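Local coordinates for protein chorismate synthase (Campylobacter jejuni, PDB 1SQ1) that probably catalyses the reduced-FMN-dependent anti-1,4-elimination of phosphate from 5-enolpyruvylshikimate-3-phosphate to give chorismate, the last step of the shikimate pathway, at residues 154-159 / 190-195; 205-210 / 290-295; 228-233 / 334-339; 266-271 / 282-287. One frame throughout, in Å; residues are numbered along the deposited sequence.

Interactions 2 and 3 are buried, whereas interactions 1 and 4 are partly exposed and lie farther from the centre of the chain. Interactions 1, 2 and 4 all reach the antiparallel sheet that contains strands 148-156, 205-212 and 286-292: Gly155 and Phe154 of interaction 1 pair with Ala206 of interaction 2, and strand 286-292 serves both 2 and 4. Interaction 3 joins two helices, and Val336 CG2 meets Thr209 CG2 of the sheet at 4.1 Å. Backbone hydrogen bonds carry interaction 2 and carbon-to-carbon side-chain packing interaction 3. Interaction 1 combines valine, isoleucine and phenylalanine with one glutamate, while interaction 4 brings lysine, glutamate and asparagine around a phenylalanine.

Interaction 1. Residues 154-159 / 190-195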
loop_
_atom_site.group_PDB
_atom_site.type_symbol
_atom_site.label_atom_id
_atom_site.label_comp_id
_atom_site.label_asym_id
_atom_site.label_seq_id
_atom_site.Cartn_x
_atom_site.Cartn_y
_atom_site.Cartn_z
ATOM N N PHE A 154 15.538 -25.738 18.888
ATOM C CA PHE A 154 15.963 -25.915 20.265
ATOM C C PHE A 154 15.000 -26.765 21.053
ATOM O O PHE A 154 15.255 -27.095 22.210
ATOM C CB PHE A 154 16.157 -24.571 20.961
ATOM C CG PHE A 154 14.890 -23.825 21.280
ATOM C CD1 PHE A 154 14.357 -23.848 22.567
ATOM C CD2 PHE A 154 14.311 -22.971 20.339
ATOM C CE1 PHE A 154 13.272 -23.006 22.922
ATOM C CE2 PHE A 154 13.232 -22.131 20.682
ATOM C CZ PHE A 154 12.714 -22.148 21.976
ATOM N N GLY A 155 13.897 -27.136 20.417
ATOM C CA GLY A 155 12.910 -27.958 21.080
ATOM C C GLY A 155 12.187 -28.841 20.090
ATOM O O GLY A 155 11.838 -28.410 18.988
ATOM N N VAL A 156 11.988 -30.093 20.472
ATOM C CA VAL A 156 11.270 -31.039 19.636
ATOM C C VAL A 156 10.435 -31.930 20.542
ATOM O O VAL A 156 10.970 -32.688 21.349
ATOM C CB VAL A 156 12.215 -31.922 18.816
ATOM C CG1 VAL A 156 11.411 -33.001 18.104
ATOM C CG2 VAL A 156 12.990 -31.071 17.815
ATOM N N GLY A 157 9.119 -31.832 20.411
ATOM C CA GLY A 157 8.248 -32.630 21.245
ATOM C C GLY A 157 8.366 -32.169 22.680
ATOM O O GLY A 157 8.405 -30.972 22.952
ATOM N N THR A 158 8.429 -33.129 23.595
ATOM C CA THR A 158 8.541 -32.849 25.022
ATOM C C THR A 158 9.997 -32.511 25.401
ATOM O O THR A 158 10.295 -32.166 26.549
ATOM C CB THR A 158 8.018 -34.061 25.849
ATOM O OG1 THR A 158 8.752 -35.245 25.506
ATOM C CG2 THR A 158 6.551 -34.307 25.534
ATOM N N PHE A 159 10.899 -32.593 24.426
ATOM C CA PHE A 159 12.310 -32.282 24.641
ATOM C C PHE A 159 12.575 -30.818 24.320
ATOM O O PHE A 159 12.646 -30.442 23.155
ATOM C CB PHE A 159 13.168 -33.157 23.738
ATOM C CG PHE A 159 12.972 -34.614 23.974
ATOM C CD1 PHE A 159 13.430 -35.201 25.147
ATOM C CD2 PHE A 159 12.275 -35.389 23.061
ATOM C CE1 PHE A 159 13.197 -36.539 25.411
ATOM C CE2 PHE A 159 12.036 -36.727 23.315
ATOM C CZ PHE A 159 12.498 -37.305 24.497
ATOM N N LYS A 190 16.297 -36.214 17.301
ATOM C CA LYS A 190 16.322 -37.184 16.201
ATOM C C LYS A 190 15.413 -38.373 16.454
ATOM O O LYS A 190 14.608 -38.762 15.605
ATOM C CB LYS A 190 17.749 -37.685 15.976
ATOM C CG LYS A 190 18.689 -36.625 15.452
ATOM C CD LYS A 190 20.065 -37.185 15.198
ATOM C CE LYS A 190 20.968 -36.140 14.575
ATOM N NZ LYS A 190 22.337 -36.682 14.318
ATOM N N ASN A 191 15.576 -38.949 17.636
ATOM C CA ASN A 191 14.804 -40.092 18.079
ATOM C C ASN A 191 13.325 -39.722 18.087
ATOM O O ASN A 191 12.502 -40.434 17.509
ATOM C CB ASN A 191 15.275 -40.482 19.479
ATOM C CG ASN A 191 14.225 -41.220 20.259
ATOM O OD1 ASN A 191 13.911 -40.856 21.395
ATOM N ND2 ASN A 191 13.672 -42.264 19.660
ATOM N N GLU A 192 12.999 -38.602 18.736
ATOM C CA GLU A 192 11.618 -38.121 18.833
ATOM C C GLU A 192 10.997 -37.965 17.449
ATOM O O GLU A 192 9.831 -38.300 17.243
ATOM C CB GLU A 192 11.575 -36.776 19.575
ATOM C CG GLU A 192 10.224 -36.066 19.529
ATOM C CD GLU A 192 9.155 -36.773 20.338
ATOM O OE1 GLU A 192 7.993 -36.312 20.344
ATOM O OE2 GLU A 192 9.476 -37.790 20.979
ATOM N N ILE A 193 11.788 -37.456 16.506
ATOM C CA ILE A 193 11.335 -37.254 15.136
ATOM C C ILE A 193 11.150 -38.600 14.438
ATOM O O ILE A 193 10.103 -38.874 13.848
ATOM C CB ILE A 193 12.347 -36.385 14.340
ATOM C CG1 ILE A 193 12.282 -34.938 14.848
ATOM C CG2 ILE A 193 12.060 -36.469 12.837
ATOM C CD1 ILE A 193 13.272 -33.994 14.183
ATOM N N LEU A 194 12.179 -39.436 14.508
ATOM C CA LEU A 194 12.131 -40.758 13.902
ATOM C C LEU A 194 10.900 -41.488 14.469
ATOM O O LEU A 194 10.058 -41.995 13.718
ATOM C CB LEU A 194 13.414 -41.526 14.242
ATOM C CG LEU A 194 14.102 -42.322 13.132
ATOM C CD1 LEU A 194 15.393 -42.908 13.670
ATOM C CD2 LEU A 194 13.196 -43.423 12.617
ATOM N N ASN A 195 10.789 -41.527 15.797
ATOM C CA ASN A 195 9.660 -42.186 16.431
ATOM C C ASN A 195 8.360 -41.654 15.850
ATOM O O ASN A 195 7.470 -42.422 15.502
ATOM C CB ASN A 195 9.675 -41.952 17.940
ATOM C CG ASN A 195 8.637 -42.785 18.665
ATOM O OD1 ASN A 195 8.737 -44.009 18.711
ATOM N ND2 ASN A 195 7.628 -42.128 19.224
#
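With CG anti to its backbone N, chi1 170° sets Glu192 CG of helix 186-198 against Val156, and the bend at chi2 (69°) then turns its carboxylate carbon. Val156 places CG1 anti to its own backbone N, and this methyl meets Glu192 CG at 3.6 Å, the two side chains running past each other in opposite directions. The same CG1 touches Ile193 CG1 at 3.9 Å, here with the side chains at about a right angle. One valine branch is therefore shared by two successive helix residues.

The strand side is a beta hairpin closed by a type II' turn from Val156 to Phe159. Val156 N donates to Phe159 O at 2.8 Å, and Phe159 N returns a bond to Val156 O at 3.1 Å. Gly157, with positive phi, comes close to the carboxylate: its CA is 3.8 Å from Glu192 OE1. Just before the turn, Phe154 and Gly155 both face Ala206 of the adjoining strand, a classic beta bulge.

Phe159 meets the same glutamate with the edge of its ring. Glu192 OE2 lies near the ring plane, 3.6 Å from Phe159 CE2, with the carboxylate turned 73° from the ring. Glu192 CB supplies the aliphatic part of this contact, 3.8 Å from Phe159 CD2. A weak, long ion pair links Glu192 OE2 to Arg255 of the second subunit.

Interaction 2. Residues 205-210 / 290-295; sequences AAVFTK and TYFKPT. With SO4 (sulfate ion), chain B.
Two neighbouring strands of an antiparallel sheet, 205-212 and 286-292, pair here immediately before a loop predicted to bind FMN through Lys293, Pro294 and Thr295. Their short segments run at 157° to one another. Ala205 with Phe292 and Val207 with Thr290 are hydrogen-bonded pairs, flanking the non-hydrogen-bonded pair Ala206 with Tyr291. Ala205 N reaches Phe292 O at 2.9 Å, and Phe292 N returns to Ala205 O at 2.7 Å. Val207 N donates to Thr290 O at 2.7 Å, answered by Thr290 N to Val207 O at 2.9 Å.

On one face, Ala206 CB lies against the Tyr291 ring, 3.4 Å from its CD1; Tyr291 OH bonds to Glu244. On the other, Val207 CG2 approaches Phe292 CE1 at 3.6 Å. This methyl stands anti to the valine carbonyl carbon (chi1 170° sets CG1 anti to N).

Past the strand end, the extended Lys293 chain makes a weak hydrogen bond from NZ to sulfate O3 at 3.0 Å. Ala239 N of the same chain and Gly278 N of the second subunit also bind this ion, which probably comes from the crystallisation liquor. Backbone amides together with a lysine would suit an anionic group, consistent with the predicted FMN site, although the bond from Lys293 is weak.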
loop_
_atom_site.group_PDB
_atom_site.type_symbol
_atom_site.label_atom_id
_atom_site.label_comp_id
_atom_site.label_asym_id
_atom_site.label_seq_id
_atom_site.Cartn_x
_atom_site.Cartn_y
_atom_site.Cartn_z
ATOM N N ALA A 205 7.732 -28.341 17.100
ATOM C CA ALA A 205 9.117 -27.917 17.339
ATOM C C ALA A 205 9.216 -26.429 17.695
ATOM O O ALA A 205 8.357 -25.640 17.313
ATOM C CB ALA A 205 9.973 -28.216 16.114
ATOM N N ALA A 206 10.261 -26.061 18.434
ATOM C CA ALA A 206 10.489 -24.674 18.840
ATOM C C ALA A 206 11.755 -24.107 18.172
ATOM O O ALA A 206 12.865 -24.598 18.404
ATOM C CB ALA A 206 10.613 -24.592 20.347
ATOM N N VAL A 207 11.583 -23.078 17.344
ATOM C CA VAL A 207 12.710 -22.475 16.647
ATOM C C VAL A 207 13.248 -21.219 17.304
ATOM O O VAL A 207 12.494 -20.442 17.897
ATOM C CB VAL A 207 12.347 -22.146 15.204
ATOM C CG1 VAL A 207 13.434 -21.302 14.580
ATOM C CG2 VAL A 207 12.165 -23.434 14.424
ATOM N N PHE A 208 14.564 -21.037 17.194
ATOM C CA PHE A 208 15.244 -19.875 17.761
ATOM C C PHE A 208 15.976 -19.074 16.684
ATOM O O PHE A 208 16.886 -19.583 16.030
ATOM C CB PHE A 208 16.258 -20.311 18.816
ATOM C CG PHE A 208 17.011 -19.170 19.438
ATOM C CD1 PHE A 208 16.352 -18.223 20.214
ATOM C CD2 PHE A 208 18.382 -19.035 19.242
ATOM C CE1 PHE A 208 17.049 -17.155 20.790
ATOM C CE2 PHE A 208 19.085 -17.970 19.814
ATOM C CZ PHE A 208 18.418 -17.031 20.589
ATOM N N THR A 209 15.580 -17.822 16.500
ATOM C CA THR A 209 16.220 -16.970 15.506
ATOM C C THR A 209 16.950 -15.839 16.197
ATOM O O THR A 209 16.349 -15.022 16.893
ATOM C CB THR A 209 15.222 -16.339 14.544
ATOM O OG1 THR A 209 14.439 -17.359 13.906
ATOM C CG2 THR A 209 15.974 -15.550 13.500
ATOM N N LYS A 210 18.258 -15.802 15.995
ATOM C CA LYS A 210 19.096 -14.783 16.591
ATOM C C LYS A 210 19.652 -13.883 15.506
ATOM O O LYS A 210 20.087 -14.361 14.457
ATOM C CB LYS A 210 20.234 -15.445 17.369
ATOM C CG LYS A 210 21.343 -14.506 17.796
ATOM C CD LYS A 210 22.040 -15.046 19.025
ATOM C CE LYS A 210 23.534 -14.807 18.982
ATOM N NZ LYS A 210 24.177 -15.687 17.959
ATOM N N THR A 290 10.075 -18.874 17.413
ATOM C CA THR A 290 8.917 -19.314 16.630
ATOM C C THR A 290 8.572 -20.774 16.943
ATOM O O THR A 290 9.379 -21.681 16.712
ATOM C CB THR A 290 9.192 -19.231 15.128
ATOM O OG1 THR A 290 9.591 -17.905 14.795
ATOM C CG2 THR A 290 7.950 -19.572 14.345
ATOM N N TYR A 291 7.359 -20.997 17.436
ATOM C CA TYR A 291 6.903 -22.335 17.779
ATOM C C TYR A 291 6.033 -22.984 16.720
ATOM O O TYR A 291 4.947 -22.511 16.404
ATOM C CB TYR A 291 6.153 -22.273 19.096
ATOM C CG TYR A 291 7.017 -21.735 20.194
ATOM C CD1 TYR A 291 7.910 -22.559 20.869
ATOM C CD2 TYR A 291 6.996 -20.387 20.512
ATOM C CE1 TYR A 291 8.763 -22.048 21.834
ATOM C CE2 TYR A 291 7.845 -19.866 21.474
ATOM C CZ TYR A 291 8.724 -20.700 22.127
ATOM O OH TYR A 291 9.581 -20.175 23.055
ATOM N N PHE A 292 6.522 -24.092 16.189
ATOM C CA PHE A 292 5.810 -24.825 15.170
ATOM C C PHE A 292 4.977 -25.974 15.738
ATOM O O PHE A 292 5.409 -26.698 16.645
ATOM C CB PHE A 292 6.795 -25.389 14.153
ATOM C CG PHE A 292 7.428 -24.351 13.271
ATOM C CD1 PHE A 292 8.382 -23.470 13.774
ATOM C CD2 PHE A 292 7.112 -24.297 11.919
ATOM C CE1 PHE A 292 9.003 -22.552 12.952
ATOM C CE2 PHE A 292 7.728 -23.380 11.086
ATOM C CZ PHE A 292 8.681 -22.508 11.600
ATOM N N LYS A 293 3.779 -26.147 15.189
ATOM C CA LYS A 293 2.901 -27.222 15.626
ATOM C C LYS A 293 3.240 -28.444 14.789
ATOM O O LYS A 293 3.954 -28.338 13.787
ATOM C CB LYS A 293 1.437 -26.845 15.398
ATOM C CG LYS A 293 0.974 -26.942 13.946
ATOM C CD LYS A 293 -0.500 -26.550 13.782
ATOM C CE LYS A 293 -0.964 -26.746 12.342
ATOM N NZ LYS A 293 -2.437 -26.609 12.221
ATOM N N PRO A 294 2.752 -29.623 15.197
ATOM C CA PRO A 294 3.052 -30.817 14.410
ATOM C C PRO A 294 2.342 -30.768 13.060
ATOM O O PRO A 294 1.188 -30.342 12.955
ATOM C CB PRO A 294 2.559 -31.956 15.299
ATOM C CG PRO A 294 1.491 -31.310 16.124
ATOM C CD PRO A 294 2.096 -29.984 16.463
ATOM N N THR A 295 3.063 -31.190 12.030
ATOM C CA THR A 295 2.566 -31.230 10.659
ATOM C C THR A 295 1.188 -31.875 10.606
ATOM O O THR A 295 0.994 -32.972 11.127
ATOM C CB THR A 295 3.499 -32.066 9.791
ATOM O OG1 THR A 295 4.830 -31.997 10.320
ATOM C CG2 THR A 295 3.487 -31.554 8.371
HETATM S S SO4 B . -1.252 -23.164 9.986
HETATM O O1 SO4 B . -1.098 -24.096 8.848
HETATM O O2 SO4 B . -2.408 -22.256 9.760
HETATM O O3 SO4 B . -1.481 -23.924 11.232
HETATM O O4 SO4 B . -0.027 -22.349 10.119
#

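Interaction 3. Residues 228-233 / 334-339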
loop_
_atom_site.group_PDB
_atom_site.type_symbol
_atom_site.label_atom_id
_atom_site.label_comp_id
_atom_site.label_asym_id
_atom_site.label_seq_id
_atom_site.Cartn_x
_atom_site.Cartn_y
_atom_site.Cartn_z
ATOM N N SER A 228 6.211 -5.985 15.228
ATOM C CA SER A 228 4.984 -6.256 14.468
ATOM C C SER A 228 5.334 -7.007 13.185
ATOM O O SER A 228 4.871 -8.120 12.964
ATOM C CB SER A 228 4.268 -4.962 14.070
ATOM O OG SER A 228 3.597 -4.363 15.163
ATOM N N LYS A 229 6.145 -6.383 12.339
ATOM C CA LYS A 229 6.543 -6.991 11.085
ATOM C C LYS A 229 7.090 -8.375 11.312
ATOM O O LYS A 229 6.794 -9.291 10.566
ATOM C CB LYS A 229 7.619 -6.151 10.401
ATOM C CG LYS A 229 7.157 -4.841 9.818
ATOM C CD LYS A 229 8.352 -3.994 9.422
ATOM C CE LYS A 229 8.047 -3.172 8.192
ATOM N NZ LYS A 229 8.081 -4.017 6.958
ATOM N N LEU A 230 7.905 -8.533 12.340
ATOM C CA LEU A 230 8.495 -9.833 12.594
ATOM C C LEU A 230 7.434 -10.846 12.943
ATOM O O LEU A 230 7.456 -11.969 12.442
ATOM C CB LEU A 230 9.506 -9.737 13.723
ATOM C CG LEU A 230 10.801 -9.047 13.317
ATOM C CD1 LEU A 230 11.586 -8.698 14.573
ATOM C CD2 LEU A 230 11.603 -9.958 12.381
ATOM N N ALA A 231 6.507 -10.436 13.803
ATOM C CA ALA A 231 5.421 -11.296 14.247
ATOM C C ALA A 231 4.544 -11.717 13.085
ATOM O O ALA A 231 4.073 -12.855 13.024
ATOM C CB ALA A 231 4.589 -10.569 15.269
ATOM N N HIS A 232 4.331 -10.781 12.172
ATOM C CA HIS A 232 3.508 -10.980 10.991
ATOM C C HIS A 232 4.175 -11.965 10.032
ATOM O O HIS A 232 3.534 -12.902 9.544
ATOM C CB HIS A 232 3.288 -9.618 10.333
ATOM C CG HIS A 232 2.414 -9.632 9.120
ATOM N ND1 HIS A 232 2.711 -10.386 8.001
ATOM C CD2 HIS A 232 1.336 -8.885 8.789
ATOM C CE1 HIS A 232 1.857 -10.087 7.032
ATOM N NE2 HIS A 232 1.018 -9.178 7.487
ATOM N N ALA A 233 5.465 -11.779 9.779
ATOM C CA ALA A 233 6.177 -12.677 8.878
ATOM C C ALA A 233 6.374 -14.084 9.468
ATOM O O ALA A 233 6.324 -15.060 8.735
ATOM C CB ALA A 233 7.518 -12.069 8.485
ATOM N N ALA A 334 14.746 -16.737 6.528
ATOM C CA ALA A 334 14.456 -15.972 5.320
ATOM C C ALA A 334 13.496 -14.825 5.611
ATOM O O ALA A 334 13.754 -13.688 5.232
ATOM C CB ALA A 334 13.874 -16.887 4.251
HETATM N N MSE A 335 12.394 -15.129 6.291
HETATM C CA MSE A 335 11.405 -14.117 6.633
HETATM C C MSE A 335 11.975 -12.990 7.487
HETATM O O MSE A 335 11.700 -11.813 7.231
HETATM C CB MSE A 335 10.204 -14.740 7.361
HETATM C CG MSE A 335 9.362 -15.687 6.529
HETATM SE SE MSE A 335 8.869 -14.998 4.783
HETATM C CE MSE A 335 7.708 -13.524 5.290
ATOM N N VAL A 336 12.753 -13.332 8.509
ATOM C CA VAL A 336 13.323 -12.291 9.357
ATOM C C VAL A 336 14.319 -11.485 8.537
ATOM O O VAL A 336 14.569 -10.313 8.806
ATOM C CB VAL A 336 14.025 -12.877 10.591
ATOM C CG1 VAL A 336 14.667 -11.764 11.389
ATOM C CG2 VAL A 336 13.012 -13.619 11.454
ATOM N N ARG A 337 14.859 -12.117 7.507
ATOM C CA ARG A 337 15.810 -11.463 6.633
ATOM C C ARG A 337 15.056 -10.389 5.864
ATOM O O ARG A 337 15.391 -9.207 5.969
ATOM C CB ARG A 337 16.393 -12.464 5.646
ATOM C CG ARG A 337 17.883 -12.368 5.477
ATOM C CD ARG A 337 18.618 -13.359 6.371
ATOM N NE ARG A 337 18.678 -14.704 5.801
ATOM C CZ ARG A 337 19.636 -15.580 6.107
ATOM N NH1 ARG A 337 20.600 -15.233 6.964
ATOM N NH2 ARG A 337 19.636 -16.798 5.580
ATOM N N LEU A 338 14.039 -10.805 5.102
ATOM C CA LEU A 338 13.235 -9.880 4.301
ATOM C C LEU A 338 12.791 -8.661 5.102
ATOM O O LEU A 338 12.958 -7.522 4.666
ATOM C CB LEU A 338 12.010 -10.593 3.736
ATOM C CG LEU A 338 12.268 -11.627 2.629
ATOM C CD1 LEU A 338 11.134 -12.615 2.631
ATOM C CD2 LEU A 338 12.391 -10.973 1.258
ATOM N N VAL A 339 12.230 -8.897 6.279
ATOM C CA VAL A 339 11.788 -7.787 7.108
ATOM C C VAL A 339 12.938 -6.812 7.388
ATOM O O VAL A 339 12.860 -5.642 7.010
ATOM C CB VAL A 339 11.217 -8.285 8.444
ATOM C CG1 VAL A 339 10.725 -7.109 9.266
ATOM C CG2 VAL A 339 10.085 -9.261 8.185
#
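This is a buried, largely apolar helix-helix packing contact near the centre of the chain, between helix 226-235 and the long helix 325-346. The two short segments run roughly antiparallel, at 146° between their N-to-C directions, and their axes approach to 9.3 Å. No hydrogen bond links segments 228-233 and 334-339, and the fit between them rests on side-chain carbons.

Val339 takes the middle of the contact and uses both methyls. With CG1 anti to its backbone N (chi1 -178°), that branch reaches Lys229 CB at 3.4 Å, while CG2 turns to Ala233 CB at 3.8 Å. Lys229 and Ala233 stand one helical turn apart, so the valine branches span two positions on the same side of helix 226-235. Lys229 contributes mainly its aliphatic part; its NZ goes on to a salt bridge with Asp342 of the same partner helix, three residues beyond Val339, adding a polar link beside the apolar contact.

Leu230 flanks this centre: CD2 meets Val336 CG1 at 3.7 Å, with CG2 of the same valine slightly farther off and Val339 CB at 4.3 Å. Phe4 of strand 3-4 packs on Ala233, Met335 and Val339, adding an aromatic neighbour to the pair of helices. Helix 226-235 also borders the second subunit, where Ser228 OG is hydrogen-bonded to the carbonyl of His232 of that chain.

Near Ala233, the selenomethionine modelled at Met335 is bent at chi2 and at chi3 (-66°), the second of which places its CE; that terminal methyl lies 3.5 Å from Ala233 CB.

Interaction 4. Residues 266-271 / 282-287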
loop_
_atom_site.group_PDB
_atom_site.type_symbol
_atom_site.label_atom_id
_atom_site.label_comp_id
_atom_site.label_asym_id
_atom_site.label_seq_id
_atom_site.Cartn_x
_atom_site.Cartn_y
_atom_site.Cartn_z
ATOM N N GLY A 266 27.699 2.868 28.530
ATOM C CA GLY A 266 27.934 2.360 27.190
ATOM C C GLY A 266 26.677 1.738 26.598
ATOM O O GLY A 266 25.651 2.413 26.443
ATOM N N LYS A 267 26.739 0.451 26.267
ATOM C CA LYS A 267 25.573 -0.200 25.685
ATOM C C LYS A 267 24.583 -0.668 26.773
ATOM O O LYS A 267 24.684 -0.253 27.941
ATOM C CB LYS A 267 26.008 -1.370 24.780
ATOM C CG LYS A 267 25.456 -1.321 23.314
ATOM C CD LYS A 267 23.903 -1.298 23.265
ATOM C CE LYS A 267 23.287 -1.579 21.857
ATOM N NZ LYS A 267 23.735 -0.718 20.687
ATOM N N PHE A 268 23.621 -1.507 26.385
ATOM C CA PHE A 268 22.605 -2.013 27.312
ATOM C C PHE A 268 23.164 -3.115 28.193
ATOM O O PHE A 268 23.997 -3.900 27.748
ATOM C CB PHE A 268 21.388 -2.542 26.529
ATOM C CG PHE A 268 20.425 -1.466 26.099
ATOM C CD1 PHE A 268 19.649 -0.795 27.042
ATOM C CD2 PHE A 268 20.323 -1.098 24.762
ATOM C CE1 PHE A 268 18.786 0.228 26.665
ATOM C CE2 PHE A 268 19.460 -0.072 24.375
ATOM C CZ PHE A 268 18.691 0.592 25.334
ATOM N N LEU A 269 22.718 -3.165 29.444
ATOM C CA LEU A 269 23.195 -4.199 30.354
ATOM C C LEU A 269 22.553 -5.545 30.028
ATOM O O LEU A 269 23.195 -6.436 29.459
ATOM C CB LEU A 269 22.904 -3.812 31.806
ATOM C CG LEU A 269 23.928 -2.881 32.475
ATOM C CD1 LEU A 269 25.220 -3.637 32.743
ATOM C CD2 LEU A 269 24.194 -1.670 31.592
ATOM N N SER A 270 21.282 -5.681 30.389
ATOM C CA SER A 270 20.511 -6.899 30.141
ATOM C C SER A 270 19.799 -6.808 28.789
ATOM O O SER A 270 19.672 -5.720 28.236
ATOM C CB SER A 270 19.492 -7.081 31.268
ATOM O OG SER A 270 18.909 -5.828 31.617
ATOM N N ASN A 271 19.339 -7.938 28.258
ATOM C CA ASN A 271 18.642 -7.922 26.967
ATOM C C ASN A 271 17.274 -8.591 27.036
ATOM O O ASN A 271 16.910 -9.374 26.158
ATOM C CB ASN A 271 19.489 -8.608 25.882
ATOM C CG ASN A 271 18.951 -8.368 24.483
ATOM O OD1 ASN A 271 18.370 -7.321 24.205
ATOM N ND2 ASN A 271 19.165 -9.325 23.590
ATOM N N ASN A 282 17.129 -1.533 19.255
ATOM C CA ASN A 282 18.001 -0.740 20.122
ATOM C C ASN A 282 19.494 -1.051 19.979
ATOM O O ASN A 282 20.316 -0.516 20.723
ATOM C CB ASN A 282 17.601 -0.949 21.580
ATOM C CG ASN A 282 17.941 -2.340 22.080
ATOM O OD1 ASN A 282 18.469 -3.172 21.334
ATOM N ND2 ASN A 282 17.646 -2.599 23.351
ATOM N N GLY A 283 19.846 -1.921 19.038
ATOM C CA GLY A 283 21.240 -2.273 18.856
ATOM C C GLY A 283 21.537 -3.684 19.334
ATOM O O GLY A 283 22.288 -4.421 18.696
ATOM N N GLU A 284 20.945 -4.081 20.456
ATOM C CA GLU A 284 21.181 -5.420 20.978
ATOM C C GLU A 284 20.767 -6.506 19.995
ATOM O O GLU A 284 20.029 -6.251 19.049
ATOM C CB GLU A 284 20.443 -5.598 22.300
ATOM C CG GLU A 284 20.999 -4.730 23.401
ATOM C CD GLU A 284 22.457 -5.043 23.713
ATOM O OE1 GLU A 284 23.330 -4.171 23.474
ATOM O OE2 GLU A 284 22.730 -6.169 24.188
ATOM N N ASN A 285 21.247 -7.722 20.224
ATOM C CA ASN A 285 20.915 -8.845 19.359
ATOM C C ASN A 285 19.419 -9.014 19.332
ATOM O O ASN A 285 18.714 -8.456 20.173
ATOM C CB ASN A 285 21.530 -10.123 19.894
ATOM C CG ASN A 285 23.028 -10.078 19.898
ATOM O OD1 ASN A 285 23.665 -10.386 18.893
ATOM N ND2 ASN A 285 23.608 -9.673 21.024
ATOM N N LEU A 286 18.934 -9.801 18.382
ATOM C CA LEU A 286 17.504 -10.031 18.261
ATOM C C LEU A 286 17.188 -11.432 18.763
ATOM O O LEU A 286 17.754 -12.410 18.275
ATOM C CB LEU A 286 17.076 -9.868 16.797
ATOM C CG LEU A 286 15.986 -8.859 16.393
ATOM C CD1 LEU A 286 16.057 -7.560 17.199
ATOM C CD2 LEU A 286 16.137 -8.586 14.915
ATOM N N ILE A 287 16.300 -11.522 19.750
ATOM C CA ILE A 287 15.900 -12.811 20.317
ATOM C C ILE A 287 14.467 -13.122 19.918
ATOM O O ILE A 287 13.525 -12.658 20.551
ATOM C CB ILE A 287 15.972 -12.809 21.859
ATOM C CG1 ILE A 287 17.316 -12.242 22.324
ATOM C CG2 ILE A 287 15.815 -14.228 22.385
ATOM C CD1 ILE A 287 18.495 -13.029 21.825
#
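Ring-to-amide packing joins Phe268 to Asn282. Asn282 ND2 lies over one face of the Phe268 ring, 3.3 Å from CE2, with the ring and amide planes 24° apart. Chi1 of 70° places Asn282 CG between its backbone N and carbonyl carbon, and the amide carried there has ND2 at the ring and OD1 at Glu284 N. The latter pair closes an Asx turn: Glu284 N donates to Asn282 OD1 at 2.8 Å, from above the carbonyl plane, a bond that ties down the OD1 end of the amide.

Van der Waals contacts centre on Glu284. Its CG meets Phe268 CB at 3.8 Å, and its CB lies 3.3 Å from Asn271 OD1. The other polar atom of that amide, Asn271 ND2, approaches Ile287 CG1 at 3.7 Å. Both amide atoms thus pack against carbon, with no clear hydrogen bond across the contact.

The charged groups stay apart. Lys267 and Glu284 run past each other in opposite directions, with Lys267 NZ 4.5 Å from Glu284 OE1, beyond a salt bridge. Lys267 NZ also comes within 3.5 Å of Gly283 CA.

The contact joins the loop between helix 256-259 and strand 276-277 to the lead-in of strand 286-292. Leu277 of the intervening strand 276-277 touches both Phe268 and Asn282, while Leu286 pairs with Val211 of strand 205-212.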